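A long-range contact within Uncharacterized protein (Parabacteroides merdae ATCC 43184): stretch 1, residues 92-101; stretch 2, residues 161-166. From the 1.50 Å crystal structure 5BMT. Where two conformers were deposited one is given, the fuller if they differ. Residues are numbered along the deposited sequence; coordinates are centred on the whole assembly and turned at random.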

ATOM      1  N   PRO A  92     -11.101 -13.812   8.777  1.00 22.51           N
ATOM      2  CA  PRO A  92      -9.898 -14.642   8.548  1.00 23.29           C
ATOM      3  C   PRO A  92     -10.220 -15.949   7.829  1.00 24.01           C
ATOM      4  O   PRO A  92     -11.323 -16.499   7.951  1.00 23.34           O
ATOM      5  N   LEU A  93      -9.272 -16.379   6.987  1.00 21.01           N
ATOM      6  CA  LEU A  93      -9.380 -17.588   6.174  1.00 20.97           C
ATOM      7  C   LEU A  93      -8.556 -18.712   6.763  1.00 26.00           C
ATOM      8  O   LEU A  93      -7.620 -18.442   7.504  1.00 27.45           O
ATOM      9  N   ASP A  94      -8.895 -19.955   6.433  1.00 25.05           N
ATOM     10  CA  ASP A  94      -8.096 -21.089   6.904  1.00 25.23           C
ATOM     11  C   ASP A  94      -7.054 -21.465   5.809  1.00 28.07           C
ATOM     12  O   ASP A  94      -6.916 -20.744   4.809  1.00 26.22           O
ATOM     13  N   SER A  95      -6.333 -22.587   6.013  1.00 24.22           N
ATOM     14  CA  SER A  95      -5.272 -23.044   5.112  0.70 23.91           C
ATOM     15  C   SER A  95      -5.783 -23.635   3.799  1.00 26.21           C
ATOM     16  O   SER A  95      -4.971 -23.897   2.910  1.00 24.91           O
HETATM   17  N   MSE A  96      -7.107 -23.844   3.644  1.00 21.96           N
HETATM   18  CA  MSE A  96      -7.599 -24.384   2.374  1.00 22.79           C
HETATM   19  C   MSE A  96      -7.275 -23.441   1.218  1.00 25.67           C
HETATM   20  O   MSE A  96      -7.505 -22.229   1.338  1.00 24.81           O
ATOM     21  N   ALA A  97      -6.768 -23.988   0.098  1.00 22.86           N
ATOM     22  CA  ALA A  97      -6.462 -23.143  -1.058  1.00 22.40           C
ATOM     23  C   ALA A  97      -7.755 -22.595  -1.676  1.00 25.73           C
ATOM     24  O   ALA A  97      -8.776 -23.291  -1.752  1.00 26.38           O
ATOM     25  N   LEU A  98      -7.707 -21.338  -2.101  1.00 21.52           N
ATOM     26  CA  LEU A  98      -8.798 -20.694  -2.805  1.00 20.78           C
ATOM     27  C   LEU A  98      -8.811 -21.185  -4.230  1.00 24.16           C
ATOM     28  O   LEU A  98      -7.780 -21.654  -4.719  1.00 22.21           O
ATOM     29  N   ASP A  99      -9.949 -21.059  -4.927  1.00 24.00           N
ATOM     30  CA  ASP A  99      -9.967 -21.431  -6.338  1.00 25.57           C
ATOM     31  C   ASP A  99      -8.982 -20.530  -7.087  1.00 25.91           C
ATOM     32  O   ASP A  99      -8.940 -19.322  -6.822  1.00 23.80           O
ATOM     33  N   ASN A 100      -8.126 -21.135  -7.941  1.00 21.69           N
ATOM     34  CA  ASN A 100      -7.144 -20.422  -8.769  1.00 20.28           C
ATOM     35  C   ASN A 100      -6.125 -19.650  -7.905  1.00 20.85           C
ATOM     36  O   ASN A 100      -5.568 -18.658  -8.362  1.00 18.13           O
ATOM     37  N   GLU A 101      -5.885 -20.112  -6.671  1.00 18.27           N
ATOM     38  CA  GLU A 101      -4.943 -19.429  -5.797  1.00 16.83           C
ATOM     39  C   GLU A 101      -3.522 -19.455  -6.359  1.00 19.22           C
ATOM     40  O   GLU A 101      -3.098 -20.449  -6.956  1.00 20.45           O
ATOM     41  N   LEU A 161      -2.163 -11.672   2.984  1.00 14.18           N
ATOM     42  CA  LEU A 161      -2.452 -11.338   1.589  1.00 13.35           C
ATOM     43  C   LEU A 161      -2.472 -12.614   0.779  1.00 14.82           C
ATOM     44  O   LEU A 161      -1.502 -13.401   0.824  1.00 16.47           O
ATOM     45  N   ARG A 162      -3.602 -12.851   0.084  1.00 13.23           N
ATOM     46  CA  ARG A 162      -3.736 -13.977  -0.815  1.00 13.40           C
ATOM     47  C   ARG A 162      -4.196 -13.494  -2.182  1.00 15.65           C
ATOM     48  O   ARG A 162      -4.774 -12.404  -2.303  1.00 14.94           O
ATOM     49  N   ALA A 163      -3.876 -14.269  -3.204  1.00 15.48           N
ATOM     50  CA  ALA A 163      -4.158 -13.897  -4.591  1.00 15.04           C
ATOM     51  C   ALA A 163      -4.847 -15.005  -5.349  1.00 17.06           C
ATOM     52  O   ALA A 163      -4.520 -16.181  -5.137  1.00 17.28           O
ATOM     53  N   GLN A 164      -5.705 -14.609  -6.287  1.00 15.64           N
ATOM     54  CA  GLN A 164      -6.342 -15.542  -7.223  1.00 15.33           C
ATOM     55  C   GLN A 164      -6.050 -15.086  -8.634  1.00 18.57           C
ATOM     56  O   GLN A 164      -6.106 -13.883  -8.905  1.00 18.06           O
ATOM     57  N   LYS A 165      -5.757 -16.028  -9.540  1.00 17.39           N
ATOM     58  CA  LYS A 165      -5.562 -15.664 -10.941  1.00 18.06           C
ATOM     59  C   LYS A 165      -6.936 -15.403 -11.566  1.00 20.40           C
ATOM     60  O   LYS A 165      -7.839 -16.239 -11.403  1.00 22.35           O
ATOM     61  N   ARG A 166      -7.095 -14.252 -12.252  1.00 19.03           N
ATOM     62  CA  ARG A 166      -8.375 -13.949 -12.911  0.70 19.69           C
ATOM     63  C   ARG A 166      -8.263 -14.035 -14.436  1.00 24.64           C
ATOM     64  O   ARG A 166      -9.253 -14.396 -15.086  1.00 25.44           O
TER

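Arg162, on the strand of the second stretch, is the hub of this contact: its CA-to-CB bond points toward the irregular first stretch, and its side chain (chi1 m, chi2 t, chi3 p) carries the guanidinium into the loop. All three nitrogens find acceptors. Arg162 NH1 donates to Asp94 O (2.8 Å), Arg162 NH2 donates to both Met96 O (2.8 Å) and Glu101 OE1 (2.8 Å), and Arg162 NE donates to Glu101 OE2 (2.8 Å). The two bonds to Glu101, each at 170°, form a two-pronged salt bridge, so Glu101 neutralises the buried charge while the carbonyls of Asp94 and Met96 accept at the edge of the group, near its plane.

Both carboxylate oxygens of Glu101 (chi1 t, chi2 t) have further partners. Glu101 OE1 also accepts from Leu98 N (2.8 Å), and Glu101 OE2 accepts from water 1 (2.7 Å from the water O), which in turn accepts from Ala163 N (2.8 Å to the same O), linking the carboxylate to the strand backbone. Within the loop, Asp94 (chi1 p) reaches Arg162 through its backbone O, and Asp94 OD1 accepts from Met96 N (3.1 Å).

Apolar contacts fill in around the guanidinium. Leu93 and Leu98, both m,t and both pointing toward the strand, bring Leu93 CB to 3.6 Å from Arg162 NH1 and Leu98 CG to 4.0 Å from Arg162 NH2. Leu98 CB also lies 4.0 Å from Gln164 NE2.

Gln164 (chi1 m, chi2 t) shares a sheet face with Glu101, its antiparallel bridge partner, and Gln164 NE2 donates to Asp99 O (2.9 Å). Beyond it, Lys165 N donates to Asn100 O (2.9 Å), whereas the Lys165 side chain (t,t,m,t) starts sideways and its end leads away, with NZ hydrogen-bonded just outside the stretches. The CA-to-CB bond of Asn100 (chi1 m) points toward the strand, but its backbone O accepts from Lys165.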

ATOM      1  CB  PRO A  92      -9.344 -14.871   9.955  1.00 26.30           C
ATOM      2  CG  PRO A  92     -10.487 -14.640  10.864  1.00 31.54           C
ATOM      3  CD  PRO A  92     -11.375 -13.626  10.214  1.00 26.27           C
ATOM      4  CB  LEU A  93      -8.864 -17.286   4.757  1.00 21.29           C
ATOM      5  CG  LEU A  93      -9.622 -16.179   3.993  1.00 25.47           C
ATOM      6  CD1 LEU A  93      -8.919 -15.838   2.674  1.00 25.47           C
ATOM      7  CD2 LEU A  93     -11.039 -16.583   3.745  1.00 28.79           C
ATOM      8  CB  ASP A  94      -8.987 -22.280   7.321  1.00 27.70           C
ATOM      9  CG  ASP A  94      -9.852 -22.889   6.228  1.00 36.33           C
ATOM     10  OD1 ASP A  94      -9.577 -22.634   5.038  1.00 32.54           O
ATOM     11  OD2 ASP A  94     -10.796 -23.640   6.567  1.00 46.83           O
ATOM     12  CB  SER A  95      -4.378 -24.055   5.817  0.70 28.27           C
ATOM     13  OG  SER A  95      -3.646 -23.407   6.841  0.70 34.54           O
HETATM   14  CB  MSE A  96      -9.107 -24.641   2.410  1.00 26.12           C
HETATM   15  CG  MSE A  96      -9.541 -25.652   3.483  1.00 34.56           C
HETATM   16 SE   MSE A  96      -8.687 -27.427   3.350  0.75 44.19          SE
HETATM   17  CE  MSE A  96      -9.128 -27.858   1.448  1.00 40.22           C
ATOM     18  CB  ALA A  97      -5.668 -23.933  -2.101  1.00 23.14           C
ATOM     19  CB  LEU A  98      -8.584 -19.165  -2.794  1.00 20.50           C
ATOM     20  CG  LEU A  98      -8.463 -18.515  -1.416  1.00 24.59           C
ATOM     21  CD1 LEU A  98      -8.189 -17.057  -1.554  1.00 24.35           C
ATOM     22  CD2 LEU A  98      -9.714 -18.759  -0.555  1.00 28.54           C
ATOM     23  CB  ASP A  99     -11.373 -21.280  -6.929  1.00 29.43           C
ATOM     24  CG  ASP A  99     -12.438 -22.200  -6.346  1.00 49.64           C
ATOM     25  OD1 ASP A  99     -12.077 -23.296  -5.843  1.00 51.84           O
ATOM     26  OD2 ASP A  99     -13.635 -21.848  -6.436  1.00 58.47           O
ATOM     27  CB  ASN A 100      -7.851 -19.462  -9.763  1.00 21.88           C
ATOM     28  CG  ASN A 100      -8.810 -20.185 -10.678  1.00 36.79           C
ATOM     29  OD1 ASN A 100     -10.004 -19.878 -10.741  1.00 36.51           O
ATOM     30  ND2 ASN A 100      -8.325 -21.211 -11.332  1.00 28.88           N
ATOM     31  CB  GLU A 101      -4.953 -20.032  -4.388  1.00 18.99           C
ATOM     32  CG  GLU A 101      -4.122 -19.202  -3.414  1.00 19.59           C
ATOM     33  CD  GLU A 101      -4.471 -19.249  -1.947  1.00 24.51           C
ATOM     34  OE1 GLU A 101      -5.239 -20.144  -1.527  1.00 21.28           O
ATOM     35  OE2 GLU A 101      -3.964 -18.380  -1.210  1.00 21.18           O
ATOM     36  CB  LEU A 161      -1.433 -10.371   0.988  1.00 13.94           C
ATOM     37  CG  LEU A 161      -1.722  -9.947  -0.469  1.00 17.57           C
ATOM     38  CD1 LEU A 161      -3.006  -9.130  -0.583  1.00 17.33           C
ATOM     39  CD2 LEU A 161      -0.570  -9.143  -1.026  1.00 22.17           C
ATOM     40  CB  ARG A 162      -4.652 -15.049  -0.220  1.00 14.86           C
ATOM     41  CG  ARG A 162      -3.922 -15.628   1.009  1.00 19.95           C
ATOM     42  CD  ARG A 162      -4.735 -16.504   1.904  1.00 18.42           C
ATOM     43  NE  ARG A 162      -4.999 -17.792   1.278  1.00 19.29           N
ATOM     44  CZ  ARG A 162      -5.627 -18.794   1.886  1.00 24.43           C
ATOM     45  NH1 ARG A 162      -6.005 -18.677   3.153  1.00 19.67           N
ATOM     46  NH2 ARG A 162      -5.835 -19.934   1.249  1.00 20.05           N
ATOM     47  CB  ALA A 163      -2.857 -13.578  -5.307  1.00 16.70           C
ATOM     48  CB  GLN A 164      -7.864 -15.626  -7.032  1.00 16.98           C
ATOM     49  CG  GLN A 164      -8.290 -16.252  -5.702  1.00 19.74           C
ATOM     50  CD  GLN A 164      -9.784 -16.100  -5.516  1.00 30.16           C
ATOM     51  OE1 GLN A 164     -10.296 -15.001  -5.290  1.00 25.37           O
ATOM     52  NE2 GLN A 164     -10.522 -17.198  -5.623  1.00 24.25           N
ATOM     53  CB  LYS A 165      -4.808 -16.774 -11.704  1.00 19.52           C
ATOM     54  CG  LYS A 165      -4.217 -16.297 -13.040  1.00 21.63           C
ATOM     55  CD  LYS A 165      -3.686 -17.452 -13.910  1.00 27.95           C
ATOM     56  CE  LYS A 165      -2.567 -18.240 -13.287  1.00 34.82           C
ATOM     57  NZ  LYS A 165      -2.080 -19.304 -14.216  1.00 34.67           N
ATOM     58  CB  ARG A 166      -8.915 -12.579 -12.492  0.70 20.52           C
ATOM     59  CG  ARG A 166      -9.173 -12.450 -10.983  0.70 21.44           C
ATOM     60  CD  ARG A 166     -10.360 -13.261 -10.429  0.70 21.68           C
ATOM     61  NE  ARG A 166     -11.652 -12.807 -10.953  0.70 19.49           N
ATOM     62  CZ  ARG A 166     -12.380 -11.821 -10.436  0.70 27.89           C
ATOM     63  NH1 ARG A 166     -11.968 -11.182  -9.348  0.70 21.59           N
ATOM     64  NH2 ARG A 166     -13.555 -11.507 -10.967  0.70 22.32           N
TER
HETATM   65  O   HOH W   1      -2.410 -16.490  -2.385  1.00 18.79           O